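PDB 2HLY: hypothetical protein Atu2299 from Agrobacterium tumefaciens, which is of unknown function but belongs to the DUF2026 family, grouped with the clan CA (papain-like) peptidases, so a peptidase-related fold is likely. Local coordinates for residues V52-K57 with C90-D95; L60-L65 with N132-S137; G96-F101 with K118-P123; S125-S130 with D139-S144. All coordinates share one frame; numbering follows the deposited sequence.

Contact 1: V52-K57 with C90-D95; sequences VKAVPK and CWVEAD
Val55 with Glu93 and Lys57 with Trp91 form two antiparallel hydrogen-bonded pairs, giving four backbone bonds; the shortest, Trp91 N to Lys57 O, is 2.8 Å. Pro56, which has no N-H to give, falls at the non-hydrogen-bonded position facing Val92 and costs the ladder nothing; its CA lies 3.4 Å from Trp91 O in a CA-H...O contact. Past the regular pairing, a water takes over, donating to Lys53 O at 2.6 Å and accepting from Asp95 N at 2.9 Å. These are the first two strands of the four-stranded antiparallel sheet, and helix 31-50 packs across the face that carries Ala54 and Val92, a helix-on-sheet arrangement consistent with a clan CA relative. Apolar contacts sit on that face: Ala54 CB meets Ala94 CB at 3.7 Å and also touches Val92 CG1. Ala43 and Leu46 of the helix cover Ala54. The polar contacts lie on the opposite face. Lys57 and Glu93 cross at about a right angle, and Lys57 NZ reaches Glu93 OE1 at 2.9 Å from above the carboxylate plane in a salt bridge. The other oxygen, Glu93 OE2, accepts the N-H of Trp91 NE1 at 2.9 Å in an almost straight bond (175°) lying in the indole plane. Lys57 O stands 3.8 Å above one indole face, and Tyr142 also stacks on this ring.

Contact 2: L60-L65 with N132-S137; sequences LAAYNL and NDLGQS
Asn64 and Ser137 approach closest in the backbone, with CA atoms 5.0 Å apart. Residues 60-65 are an extended strand, whereas 132-137 have no regular structure and wrap past its C-terminal half, so the two segments share no ladder. Ser137 CA makes a CA-H...O contact of 3.6 Å with Asn64 O.

Ala62 and Asn64 point toward the loop, while Tyr63 between them points away and hydrogen-bonds through its hydroxyl to that of Tyr142. Asn64 has the largest share of the contact, followed by Leu134. The CG of Asn64 is anti to the backbone N (chi1 176°), and from there the amide reaches into the bend of the loop. Asn64 ND2 donates to Leu134 O at 2.8 Å along a nearly straight N-H (173°). The acceptor lies in the amide plane of Asn64, but seen from Leu134 the donor stands above the carbonyl plane. Asn64 CB rests 3.3 Å from Gln136 O, and Asn64 OD1 is 3.3 Å from Ser137 CA. The apolar part is one branch of Leu134: CD1 touches Ala62 CB at 3.6 Å, and the same side chain also packs on Val69 of strand 68-72.

Both ends of the buried Asn64 amide have partners, because OD1 accepts the N-H of Gly67 while ND2 holds the loop. These two bonds set which end of the amide is oxygen and which nitrogen. With Ser137 OG taking the N-H of Gly66, the loop is bound to the turn after strand 60-65 as well as to the strand itself.

Contact 3: G96-F101 with K118-P123; sequences GWAIDF and KMFQRP
Ala98 and Arg122 form the hydrogen-bonded pair that joins strand 97-100 to strand 120-123, the outermost strand at one side of the four-stranded antiparallel sheet. Ala98 N reaches Arg122 O at 2.7 Å and Arg122 N returns to Ala98 O at 2.9 Å; farther along, Asp100 N to Phe120 O is longer, 3.1 Å. On one face, Ile99 and Gln121 lie side by side and point the same way, with Ile99 CG1 3.9 Å from Gln121 CG. The extended Gln121 chain carries OE1 over a face of the Trp97 indole, near its rim, while its NE2 is held by Ile8 O and makes only a weak bond to Met119 SD. Trp97 runs alongside Pro123: Trp97 CZ3 meets Pro123 CD at 3.7 Å, and Trp97 CE3 is 3.4 Å from Arg122 C.

The other face of the sheet turns toward the three-stranded sheet, and aromatic rings fill the junction. Phe120 CE2 lies 4.1 Å from Ala98 CB. Arg122 CG lies over one face of the Phe120 ring, toward its rim, 3.7 Å above the plane, and Asp100 N sits at the ring edge. Tyr63 and Phe140 each meet Phe120 edge-to-face. Asp100 OD2 is bonded to His89 NE2, a His-Asp pairing on adjacent strands, reminiscent of the His-Asn/Asp pair of papain-like enzymes; no catalytic role is established here.

Contact 4: S125-S130 with D139-S144; sequences SAMAAS and DFFYRS
The Met127 and Phe140 side chains cross at about a right angle, and this is the close-packed part of the contact. Met127 CA stands over one face of the Phe140 ring, offset toward the rim and 4.0 Å from the centroid in a CH-pi contact, and Met127 CB touches Phe140 CZ at 3.8 Å. Met127 CG, anti to the backbone N (chi1 -166°), lies beside Phe140 O. Farther out, Met127 SD accepts a weak hydrogen bond from Tyr142 N at 3.4 Å and makes oblique Met-aromatic contacts with the Phe140 and Phe141 rings. Ala128 N to Phe140 O, 2.8 Å, is the backbone link. Ser130 CA lies over one face of Phe141, 3.7 Å from its centroid, while Ala128 O meets that ring at its edge, 3.3 Å from CD1.

The looser side lies at Ala126 and Asp139, where a water fills in: it accepts from Phe140 N at 3.1 Å and lies within bonding range of Ala126 O and Asp139 OD1.

The loop meets the start of strand 140-144, one of the two outermost strands of the three-stranded sheet. Strand 140-144 pairs along its other edge with strand 60-65, while Phe140 packs on Ala98 and Arg122 of the four-stranded sheet.

Overall arrangement
From the N terminus, helices 10-24 and 31-50 precede every contact. Contact 1 closes the first loop, bringing strand 89-94 back to strand 54-58 around strands 60-65 and 68-72. Contact 2 starts inside that loop and closes far beyond it, so the two cross. Contact 3 is nested within contact 2 and in series after contact 1; through neighbouring strands 89-94 and 97-100 both belong to the four-stranded sheet. Contact 4 closes a short loop that crosses contact 2, and the two share the three-stranded sheet. Tyr63 joins the sheets, its OH making a weak hydrogen bond to Asp100 OD2, and Tyr142 packs on Ala98 and Phe120.

Contact 1: V52-K57 with C90-D95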
loop_
_atom_site.group_PDB
_atom_site.type_symbol
_atom_site.label_atom_id
_atom_site.label_comp_id
_atom_site.label_asym_id
_atom_site.label_seq_id
_atom_site.Cartn_x
_atom_site.Cartn_y
_atom_site.Cartn_z
ATOM N N VAL A 52 -9.587 12.218 6.363
ATOM C CA VAL A 52 -10.606 11.436 5.686
ATOM C C VAL A 52 -10.733 10.101 6.383
ATOM O O VAL A 52 -9.802 9.633 7.031
ATOM C CB VAL A 52 -10.257 11.229 4.197
ATOM C CG1 VAL A 52 -10.301 12.570 3.453
ATOM C CG2 VAL A 52 -8.875 10.576 4.053
ATOM N N LYS A 53 -11.900 9.486 6.267
ATOM C CA LYS A 53 -12.018 8.114 6.706
ATOM C C LYS A 53 -11.257 7.318 5.660
ATOM O O LYS A 53 -11.398 7.534 4.445
ATOM C CB LYS A 53 -13.479 7.679 6.836
ATOM C CG LYS A 53 -14.086 7.990 8.205
ATOM C CD LYS A 53 -14.398 9.470 8.385
ATOM C CE LYS A 53 -15.267 9.706 9.621
ATOM N NZ LYS A 53 -14.469 9.722 10.890
ATOM N N ALA A 54 -10.341 6.502 6.140
ATOM C CA ALA A 54 -9.557 5.642 5.264
ATOM C C ALA A 54 -9.590 4.290 5.926
ATOM O O ALA A 54 -9.281 4.161 7.116
ATOM C CB ALA A 54 -8.133 6.148 5.165
ATOM N N VAL A 55 -9.982 3.284 5.157
ATOM C CA VAL A 55 -10.220 1.951 5.706
ATOM C C VAL A 55 -9.344 0.962 4.938
ATOM O O VAL A 55 -9.454 0.872 3.721
ATOM C CB VAL A 55 -11.717 1.539 5.555
ATOM C CG1 VAL A 55 -11.974 0.165 6.161
ATOM C CG2 VAL A 55 -12.649 2.590 6.211
ATOM N N PRO A 56 -8.479 0.221 5.643
ATOM C CA PRO A 56 -7.754 -0.871 4.979
ATOM C C PRO A 56 -8.715 -2.021 4.759
ATOM O O PRO A 56 -9.533 -2.322 5.645
ATOM C CB PRO A 56 -6.672 -1.262 5.984
ATOM C CG PRO A 56 -7.135 -0.732 7.287
ATOM C CD PRO A 56 -8.152 0.337 7.078
ATOM N N LYS A 57 -8.637 -2.637 3.583
ATOM C CA LYS A 57 -9.462 -3.803 3.257
ATOM C C LYS A 57 -8.563 -4.827 2.608
ATOM O O LYS A 57 -7.482 -4.489 2.132
ATOM C CB LYS A 57 -10.584 -3.405 2.308
ATOM C CG LYS A 57 -11.597 -2.515 2.981
ATOM C CD LYS A 57 -12.854 -2.466 2.186
ATOM C CE LYS A 57 -13.928 -1.746 2.938
ATOM N NZ LYS A 57 -15.090 -1.598 2.026
ATOM N N CYS A 90 -3.992 -6.549 0.442
ATOM C CA CYS A 90 -4.749 -5.461 1.067
ATOM C C CYS A 90 -4.597 -4.181 0.273
ATOM O O CYS A 90 -3.567 -3.975 -0.387
ATOM C CB CYS A 90 -4.233 -5.190 2.479
ATOM S SG CYS A 90 -4.510 -6.550 3.609
ATOM N N TRP A 91 -5.588 -3.313 0.399
ATOM C CA TRP A 91 -5.569 -1.981 -0.231
ATOM C C TRP A 91 -6.261 -0.994 0.718
ATOM O O TRP A 91 -6.675 -1.371 1.823
ATOM C CB TRP A 91 -6.279 -2.028 -1.581
ATOM C CG TRP A 91 -7.699 -2.461 -1.489
ATOM C CD1 TRP A 91 -8.800 -1.667 -1.349
ATOM C CD2 TRP A 91 -8.181 -3.813 -1.531
ATOM N NE1 TRP A 91 -9.937 -2.434 -1.303
ATOM C CE2 TRP A 91 -9.585 -3.757 -1.407
ATOM C CE3 TRP A 91 -7.560 -5.059 -1.675
ATOM C CZ2 TRP A 91 -10.385 -4.906 -1.418
ATOM C CZ3 TRP A 91 -8.352 -6.206 -1.673
ATOM C CH2 TRP A 91 -9.751 -6.119 -1.561
ATOM N N VAL A 92 -6.393 0.266 0.296
ATOM C CA VAL A 92 -7.077 1.268 1.112
ATOM C C VAL A 92 -8.261 1.811 0.330
ATOM O O VAL A 92 -8.166 2.001 -0.887
ATOM C CB VAL A 92 -6.126 2.431 1.469
ATOM C CG1 VAL A 92 -6.858 3.491 2.281
ATOM C CG2 VAL A 92 -4.971 1.894 2.284
ATOM N N GLU A 93 -9.377 2.025 1.033
ATOM C CA GLU A 93 -10.530 2.718 0.476
ATOM C C GLU A 93 -10.709 3.986 1.295
ATOM O O GLU A 93 -10.867 3.925 2.512
ATOM C CB GLU A 93 -11.755 1.818 0.540
ATOM C CG GLU A 93 -11.544 0.579 -0.323
ATOM C CD GLU A 93 -12.782 -0.262 -0.511
ATOM O OE1 GLU A 93 -13.860 0.119 0.013
ATOM O OE2 GLU A 93 -12.650 -1.312 -1.178
ATOM N N ALA A 94 -10.626 5.137 0.634
ATOM C CA ALA A 94 -10.678 6.404 1.364
ATOM C C ALA A 94 -11.408 7.452 0.562
ATOM O O ALA A 94 -10.978 7.787 -0.535
ATOM C CB ALA A 94 -9.268 6.888 1.678
ATOM N N ASP A 95 -12.504 7.976 1.113
ATOM C CA ASP A 95 -13.220 9.086 0.473
ATOM C C ASP A 95 -13.617 8.706 -0.958
ATOM O O ASP A 95 -13.644 9.567 -1.857
ATOM C CB ASP A 95 -12.316 10.332 0.460
ATOM C CG ASP A 95 -13.044 11.607 0.855
ATOM O OD1 ASP A 95 -14.146 11.522 1.438
ATOM O OD2 ASP A 95 -12.494 12.700 0.592
HETATM O O HOH W 1 -13.811 7.247 3.596
#

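Contact 2: L60-L65 with N132-S137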
loop_
_atom_site.group_PDB
_atom_site.type_symbol
_atom_site.label_atom_id
_atom_site.label_comp_id
_atom_site.label_asym_id
_atom_site.label_seq_id
_atom_site.Cartn_x
_atom_site.Cartn_y
_atom_site.Cartn_z
ATOM N N LEU A 60 -9.261 -10.537 -2.484
ATOM C CA LEU A 60 -8.753 -10.805 -3.832
ATOM C C LEU A 60 -8.568 -9.471 -4.559
ATOM O O LEU A 60 -9.443 -8.601 -4.503
ATOM C CB LEU A 60 -9.748 -11.698 -4.594
ATOM C CG LEU A 60 -9.348 -12.094 -6.009
ATOM C CD1 LEU A 60 -9.867 -13.493 -6.342
ATOM C CD2 LEU A 60 -9.805 -11.048 -7.045
ATOM N N ALA A 61 -7.426 -9.302 -5.227
ATOM C CA ALA A 61 -7.171 -8.064 -5.982
ATOM C C ALA A 61 -6.502 -8.400 -7.304
ATOM O O ALA A 61 -5.681 -9.321 -7.376
ATOM C CB ALA A 61 -6.310 -7.094 -5.190
ATOM N N ALA A 62 -6.872 -7.668 -8.346
ATOM C CA ALA A 62 -6.266 -7.867 -9.668
ATOM C C ALA A 62 -6.122 -6.531 -10.354
ATOM O O ALA A 62 -6.989 -5.678 -10.212
ATOM C CB ALA A 62 -7.118 -8.785 -10.507
ATOM N N TYR A 63 -5.032 -6.363 -11.100
ATOM C CA TYR A 63 -4.748 -5.106 -11.785
ATOM C C TYR A 63 -4.278 -5.385 -13.196
ATOM O O TYR A 63 -3.518 -6.334 -13.410
ATOM C CB TYR A 63 -3.581 -4.405 -11.097
ATOM C CG TYR A 63 -3.851 -3.955 -9.695
ATOM C CD1 TYR A 63 -4.551 -2.764 -9.471
ATOM C CD2 TYR A 63 -3.365 -4.681 -8.592
ATOM C CE1 TYR A 63 -4.801 -2.316 -8.175
ATOM C CE2 TYR A 63 -3.617 -4.237 -7.282
ATOM C CZ TYR A 63 -4.329 -3.052 -7.094
ATOM O OH TYR A 63 -4.585 -2.576 -5.824
ATOM N N ASN A 64 -4.696 -4.560 -14.152
ATOM C CA ASN A 64 -4.024 -4.564 -15.439
ATOM C C ASN A 64 -2.979 -3.462 -15.382
ATOM O O ASN A 64 -3.324 -2.289 -15.283
ATOM C CB ASN A 64 -5.008 -4.319 -16.593
ATOM C CG ASN A 64 -4.297 -4.215 -17.938
ATOM O OD1 ASN A 64 -3.172 -3.697 -18.022
ATOM N ND2 ASN A 64 -4.938 -4.710 -18.994
ATOM N N LEU A 65 -1.707 -3.849 -15.399
ATOM C CA LEU A 65 -0.626 -2.882 -15.340
ATOM C C LEU A 65 0.117 -2.881 -16.669
ATOM O O LEU A 65 0.978 -3.727 -16.910
ATOM C CB LEU A 65 0.298 -3.185 -14.158
ATOM C CG LEU A 65 -0.397 -3.263 -12.780
ATOM C CD1 LEU A 65 0.586 -3.761 -11.728
ATOM C CD2 LEU A 65 -1.073 -1.952 -12.361
ATOM N N ASN A 132 -11.919 -10.919 -15.310
ATOM C CA ASN A 132 -12.022 -11.086 -16.760
ATOM C C ASN A 132 -12.380 -9.796 -17.503
ATOM O O ASN A 132 -12.535 -9.804 -18.736
ATOM C CB ASN A 132 -13.023 -12.202 -17.102
ATOM C CG ASN A 132 -12.555 -13.561 -16.619
ATOM O OD1 ASN A 132 -13.338 -14.337 -16.070
ATOM N ND2 ASN A 132 -11.272 -13.847 -16.798
ATOM N N ASP A 133 -12.498 -8.697 -16.754
ATOM C CA ASP A 133 -12.882 -7.386 -17.290
ATOM C C ASP A 133 -11.714 -6.394 -17.114
ATOM O O ASP A 133 -11.929 -5.220 -16.810
ATOM C CB ASP A 133 -14.150 -6.891 -16.561
ATOM C CG ASP A 133 -14.690 -5.562 -17.105
ATOM O OD1 ASP A 133 -14.521 -5.307 -18.326
ATOM O OD2 ASP A 133 -15.278 -4.783 -16.307
ATOM N N LEU A 134 -10.479 -6.868 -17.287
ATOM C CA LEU A 134 -9.306 -6.017 -17.056
ATOM C C LEU A 134 -8.585 -5.729 -18.368
ATOM O O LEU A 134 -7.390 -6.005 -18.532
ATOM C CB LEU A 134 -8.360 -6.663 -16.036
ATOM C CG LEU A 134 -9.009 -6.999 -14.682
ATOM C CD1 LEU A 134 -8.037 -7.853 -13.878
ATOM C CD2 LEU A 134 -9.423 -5.742 -13.934
ATOM N N GLY A 135 -9.330 -5.161 -19.305
ATOM C CA GLY A 135 -8.821 -5.025 -20.659
ATOM C C GLY A 135 -7.947 -3.819 -20.909
ATOM O O GLY A 135 -7.303 -3.739 -21.958
ATOM N N GLN A 136 -7.928 -2.885 -19.963
ATOM C CA GLN A 136 -7.227 -1.617 -20.145
ATOM C C GLN A 136 -6.244 -1.370 -19.006
ATOM O O GLN A 136 -6.553 -1.649 -17.845
ATOM C CB GLN A 136 -8.243 -0.480 -20.216
ATOM C CG GLN A 136 -7.647 0.872 -20.563
ATOM C CD GLN A 136 -8.696 1.957 -20.765
ATOM O OE1 GLN A 136 -9.717 2.016 -20.060
ATOM N NE2 GLN A 136 -8.441 2.835 -21.733
ATOM N N SER A 137 -5.064 -0.846 -19.337
ATOM C CA SER A 137 -4.084 -0.500 -18.305
ATOM C C SER A 137 -4.723 0.425 -17.266
ATOM O O SER A 137 -5.399 1.413 -17.614
ATOM C CB SER A 137 -2.855 0.170 -18.928
ATOM O OG SER A 137 -1.873 0.468 -17.948
#

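Contact 3: G96-F101 with K118-P123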
loop_
_atom_site.group_PDB
_atom_site.type_symbol
_atom_site.label_atom_id
_atom_site.label_comp_id
_atom_site.label_asym_id
_atom_site.label_seq_id
_atom_site.Cartn_x
_atom_site.Cartn_y
_atom_site.Cartn_z
ATOM N N GLY A 96 -13.904 7.419 -1.160
ATOM C CA GLY A 96 -14.299 6.881 -2.462
ATOM C C GLY A 96 -13.141 6.381 -3.318
ATOM O O GLY A 96 -13.366 5.620 -4.270
ATOM N N TRP A 97 -11.916 6.771 -2.970
ATOM C CA TRP A 97 -10.724 6.393 -3.735
ATOM C C TRP A 97 -10.209 5.018 -3.340
ATOM O O TRP A 97 -10.197 4.679 -2.152
ATOM C CB TRP A 97 -9.578 7.422 -3.537
ATOM C CG TRP A 97 -9.901 8.731 -4.145
ATOM C CD1 TRP A 97 -10.580 9.771 -3.556
ATOM C CD2 TRP A 97 -9.655 9.123 -5.497
ATOM N NE1 TRP A 97 -10.727 10.807 -4.462
ATOM C CE2 TRP A 97 -10.182 10.427 -5.662
ATOM C CE3 TRP A 97 -9.021 8.512 -6.579
ATOM C CZ2 TRP A 97 -10.100 11.120 -6.881
ATOM C CZ3 TRP A 97 -8.948 9.206 -7.792
ATOM C CH2 TRP A 97 -9.481 10.495 -7.923
ATOM N N ALA A 98 -9.794 4.251 -4.341
ATOM C CA ALA A 98 -8.993 3.034 -4.127
ATOM C C ALA A 98 -7.538 3.459 -4.233
ATOM O O ALA A 98 -7.105 4.017 -5.264
ATOM C CB ALA A 98 -9.301 2.003 -5.200
ATOM N N ILE A 99 -6.782 3.209 -3.166
ATOM C CA ILE A 99 -5.375 3.534 -3.153
ATOM C C ILE A 99 -4.586 2.296 -2.743
ATOM O O ILE A 99 -4.888 1.665 -1.726
ATOM C CB ILE A 99 -5.068 4.707 -2.195
ATOM C CG1 ILE A 99 -5.993 5.892 -2.524
ATOM C CG2 ILE A 99 -3.613 5.133 -2.366
ATOM C CD1 ILE A 99 -5.913 7.067 -1.587
ATOM N N ASP A 100 -3.588 1.947 -3.549
ATOM C CA ASP A 100 -2.722 0.829 -3.191
ATOM C C ASP A 100 -1.318 1.389 -3.042
ATOM O O ASP A 100 -0.601 1.575 -4.030
ATOM C CB ASP A 100 -2.785 -0.283 -4.248
ATOM C CG ASP A 100 -2.147 -1.564 -3.774
ATOM O OD1 ASP A 100 -1.225 -1.489 -2.923
ATOM O OD2 ASP A 100 -2.585 -2.649 -4.233
ATOM N N PHE A 101 -0.932 1.675 -1.803
ATOM C CA PHE A 101 0.392 2.263 -1.566
ATOM C C PHE A 101 1.543 1.300 -1.854
ATOM O O PHE A 101 2.688 1.739 -1.893
ATOM C CB PHE A 101 0.510 2.784 -0.129
ATOM C CG PHE A 101 -0.339 3.976 0.138
ATOM C CD1 PHE A 101 0.034 5.216 -0.355
ATOM C CD2 PHE A 101 -1.494 3.871 0.916
ATOM C CE1 PHE A 101 -0.765 6.346 -0.103
ATOM C CE2 PHE A 101 -2.286 5.001 1.172
ATOM C CZ PHE A 101 -1.904 6.236 0.678
ATOM N N LYS A 118 4.676 2.449 -10.467
ATOM C CA LYS A 118 3.850 3.640 -10.659
ATOM C C LYS A 118 2.822 3.780 -9.531
ATOM O O LYS A 118 2.558 2.828 -8.800
ATOM C CB LYS A 118 3.109 3.621 -12.010
ATOM C CG LYS A 118 3.977 3.468 -13.255
ATOM C CD LYS A 118 3.118 3.585 -14.507
ATOM C CE LYS A 118 3.900 3.262 -15.764
ATOM N NZ LYS A 118 3.100 3.573 -16.982
ATOM N N MET A 119 2.243 4.971 -9.403
ATOM C CA MET A 119 1.174 5.180 -8.433
ATOM C C MET A 119 -0.104 4.427 -8.812
ATOM O O MET A 119 -0.494 4.444 -9.975
ATOM C CB MET A 119 0.844 6.669 -8.347
ATOM C CG MET A 119 -0.394 6.953 -7.519
ATOM S SD MET A 119 -0.746 8.677 -7.189
ATOM C CE MET A 119 -1.358 9.218 -8.777
ATOM N N PHE A 120 -0.770 3.826 -7.814
ATOM C CA PHE A 120 -2.160 3.386 -7.999
ATOM C C PHE A 120 -3.109 4.148 -7.066
ATOM O O PHE A 120 -3.118 3.943 -5.858
ATOM C CB PHE A 120 -2.368 1.874 -7.806
ATOM C CG PHE A 120 -3.745 1.457 -8.201
ATOM C CD1 PHE A 120 -4.026 1.134 -9.532
ATOM C CD2 PHE A 120 -4.790 1.494 -7.269
ATOM C CE1 PHE A 120 -5.334 0.805 -9.931
ATOM C CE2 PHE A 120 -6.103 1.196 -7.663
ATOM C CZ PHE A 120 -6.361 0.836 -8.995
ATOM N N GLN A 121 -3.906 5.029 -7.666
ATOM C CA GLN A 121 -4.914 5.808 -6.937
ATOM C C GLN A 121 -6.019 6.093 -7.967
ATOM O O GLN A 121 -5.814 6.873 -8.908
ATOM C CB GLN A 121 -4.303 7.118 -6.422
ATOM C CG GLN A 121 -5.348 7.989 -5.690
ATOM C CD GLN A 121 -4.858 9.351 -5.227
ATOM O OE1 GLN A 121 -5.627 10.081 -4.606
ATOM N NE2 GLN A 121 -3.595 9.692 -5.514
ATOM N N ARG A 122 -7.165 5.432 -7.792
ATOM C CA ARG A 122 -8.258 5.520 -8.778
ATOM C C ARG A 122 -9.608 5.501 -8.053
ATOM O O ARG A 122 -9.713 4.932 -6.965
ATOM C CB ARG A 122 -8.195 4.356 -9.775
ATOM C CG ARG A 122 -6.887 4.229 -10.580
ATOM C CD ARG A 122 -7.068 3.353 -11.836
ATOM N NE ARG A 122 -8.039 3.980 -12.728
ATOM C CZ ARG A 122 -9.000 3.342 -13.406
ATOM N NH1 ARG A 122 -9.139 2.011 -13.344
ATOM N NH2 ARG A 122 -9.853 4.041 -14.142
ATOM N N PRO A 123 -10.657 6.087 -8.662
ATOM C CA PRO A 123 -11.956 6.051 -7.988
ATOM C C PRO A 123 -12.471 4.613 -7.859
ATOM O O PRO A 123 -12.371 3.836 -8.803
ATOM C CB PRO A 123 -12.879 6.862 -8.924
ATOM C CG PRO A 123 -11.939 7.707 -9.763
ATOM C CD PRO A 123 -10.715 6.820 -9.942
#

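Contact 4: S125-S130 with D139-S144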
loop_
_atom_site.group_PDB
_atom_site.type_symbol
_atom_site.label_atom_id
_atom_site.label_comp_id
_atom_site.label_asym_id
_atom_site.label_seq_id
_atom_site.Cartn_x
_atom_site.Cartn_y
_atom_site.Cartn_z
ATOM N N SER A 125 -15.422 3.832 -7.918
ATOM C CA SER A 125 -16.502 3.809 -8.909
ATOM C C SER A 125 -16.032 3.351 -10.300
ATOM O O SER A 125 -16.841 2.995 -11.148
ATOM C CB SER A 125 -17.143 5.195 -8.994
ATOM O OG SER A 125 -16.168 6.179 -9.293
ATOM N N ALA A 126 -14.721 3.375 -10.523
ATOM C CA ALA A 126 -14.122 2.912 -11.772
ATOM C C ALA A 126 -13.783 1.408 -11.788
ATOM O O ALA A 126 -13.305 0.880 -12.801
ATOM C CB ALA A 126 -12.867 3.743 -12.084
ATOM N N MET A 127 -14.027 0.723 -10.673
ATOM C CA MET A 127 -13.691 -0.707 -10.582
ATOM C C MET A 127 -14.324 -1.556 -11.675
ATOM O O MET A 127 -15.504 -1.392 -12.014
ATOM C CB MET A 127 -14.082 -1.285 -9.220
ATOM C CG MET A 127 -13.436 -2.650 -8.971
ATOM S SD MET A 127 -13.840 -3.293 -7.355
ATOM C CE MET A 127 -15.445 -4.019 -7.612
ATOM N N ALA A 128 -13.519 -2.467 -12.209
ATOM C CA ALA A 128 -13.974 -3.452 -13.192
ATOM C C ALA A 128 -14.964 -4.472 -12.594
ATOM O O ALA A 128 -15.175 -4.530 -11.387
ATOM C CB ALA A 128 -12.781 -4.168 -13.804
ATOM N N ALA A 129 -15.573 -5.277 -13.465
ATOM C CA ALA A 129 -16.620 -6.198 -13.026
ATOM C C ALA A 129 -16.099 -7.508 -12.453
ATOM O O ALA A 129 -16.813 -8.195 -11.708
ATOM C CB ALA A 129 -17.566 -6.478 -14.188
ATOM N N SER A 130 -14.877 -7.868 -12.834
ATOM C CA SER A 130 -14.315 -9.183 -12.517
ATOM C C SER A 130 -12.880 -9.223 -12.998
ATOM O O SER A 130 -12.398 -8.290 -13.630
ATOM C CB SER A 130 -15.082 -10.265 -13.281
ATOM O OG SER A 130 -14.723 -10.235 -14.662
ATOM N N ASP A 139 -6.962 -0.768 -15.140
ATOM C CA ASP A 139 -8.144 -1.508 -14.667
ATOM C C ASP A 139 -7.821 -2.291 -13.401
ATOM O O ASP A 139 -6.710 -2.792 -13.222
ATOM C CB ASP A 139 -8.637 -2.494 -15.718
ATOM C CG ASP A 139 -9.572 -1.867 -16.739
ATOM O OD1 ASP A 139 -10.160 -0.796 -16.460
ATOM O OD2 ASP A 139 -9.724 -2.465 -17.829
ATOM N N PHE A 140 -8.822 -2.415 -12.529
ATOM C CA PHE A 140 -8.627 -3.145 -11.289
ATOM C C PHE A 140 -9.909 -3.797 -10.846
ATOM O O PHE A 140 -11.009 -3.343 -11.184
ATOM C CB PHE A 140 -8.106 -2.236 -10.167
ATOM C CG PHE A 140 -9.109 -1.192 -9.687
ATOM C CD1 PHE A 140 -9.698 -1.317 -8.438
ATOM C CD2 PHE A 140 -9.431 -0.084 -10.467
ATOM C CE1 PHE A 140 -10.613 -0.351 -7.969
ATOM C CE2 PHE A 140 -10.337 0.884 -10.001
ATOM C CZ PHE A 140 -10.932 0.746 -8.772
ATOM N N PHE A 141 -9.754 -4.890 -10.109
ATOM C CA PHE A 141 -10.905 -5.552 -9.522
ATOM C C PHE A 141 -10.544 -5.993 -8.116
ATOM O O PHE A 141 -9.493 -6.602 -7.900
ATOM C CB PHE A 141 -11.366 -6.750 -10.363
ATOM C CG PHE A 141 -12.469 -7.525 -9.707
ATOM C CD1 PHE A 141 -13.773 -7.028 -9.690
ATOM C CD2 PHE A 141 -12.191 -8.737 -9.066
ATOM C CE1 PHE A 141 -14.796 -7.736 -9.037
ATOM C CE2 PHE A 141 -13.207 -9.456 -8.425
ATOM C CZ PHE A 141 -14.496 -8.949 -8.396
ATOM N N TYR A 142 -11.441 -5.700 -7.182
ATOM C CA TYR A 142 -11.296 -6.092 -5.778
ATOM C C TYR A 142 -12.497 -6.895 -5.301
ATOM O O TYR A 142 -13.655 -6.547 -5.612
ATOM C CB TYR A 142 -11.262 -4.864 -4.879
ATOM C CG TYR A 142 -10.100 -3.925 -5.010
ATOM C CD1 TYR A 142 -8.834 -4.360 -5.418
ATOM C CD2 TYR A 142 -10.270 -2.577 -4.696
ATOM C CE1 TYR A 142 -7.748 -3.459 -5.493
ATOM C CE2 TYR A 142 -9.206 -1.677 -4.775
ATOM C CZ TYR A 142 -7.959 -2.122 -5.181
ATOM O OH TYR A 142 -6.910 -1.232 -5.219
ATOM N N ARG A 143 -12.226 -7.953 -4.537
ATOM C CA ARG A 143 -13.269 -8.582 -3.733
ATOM C C ARG A 143 -12.815 -8.611 -2.294
ATOM O O ARG A 143 -11.915 -9.387 -1.929
ATOM C CB ARG A 143 -13.624 -9.985 -4.216
ATOM C CG ARG A 143 -14.767 -10.574 -3.403
ATOM C CD ARG A 143 -15.194 -11.933 -3.891
ATOM N NE ARG A 143 -14.151 -12.934 -3.701
ATOM C CZ ARG A 143 -13.588 -13.613 -4.699
ATOM N NH1 ARG A 143 -13.980 -13.405 -5.951
ATOM N NH2 ARG A 143 -12.641 -14.507 -4.447
ATOM N N SER A 144 -13.446 -7.765 -1.486
ATOM C CA SER A 144 -13.196 -7.744 -0.059
ATOM C C SER A 144 -13.611 -9.072 0.572
ATOM O O SER A 144 -14.696 -9.584 0.295
ATOM C CB SER A 144 -13.958 -6.594 0.614
ATOM O OG SER A 144 -13.669 -6.580 2.007
HETATM O O HOH W 2 -11.087 -0.588 -13.715
#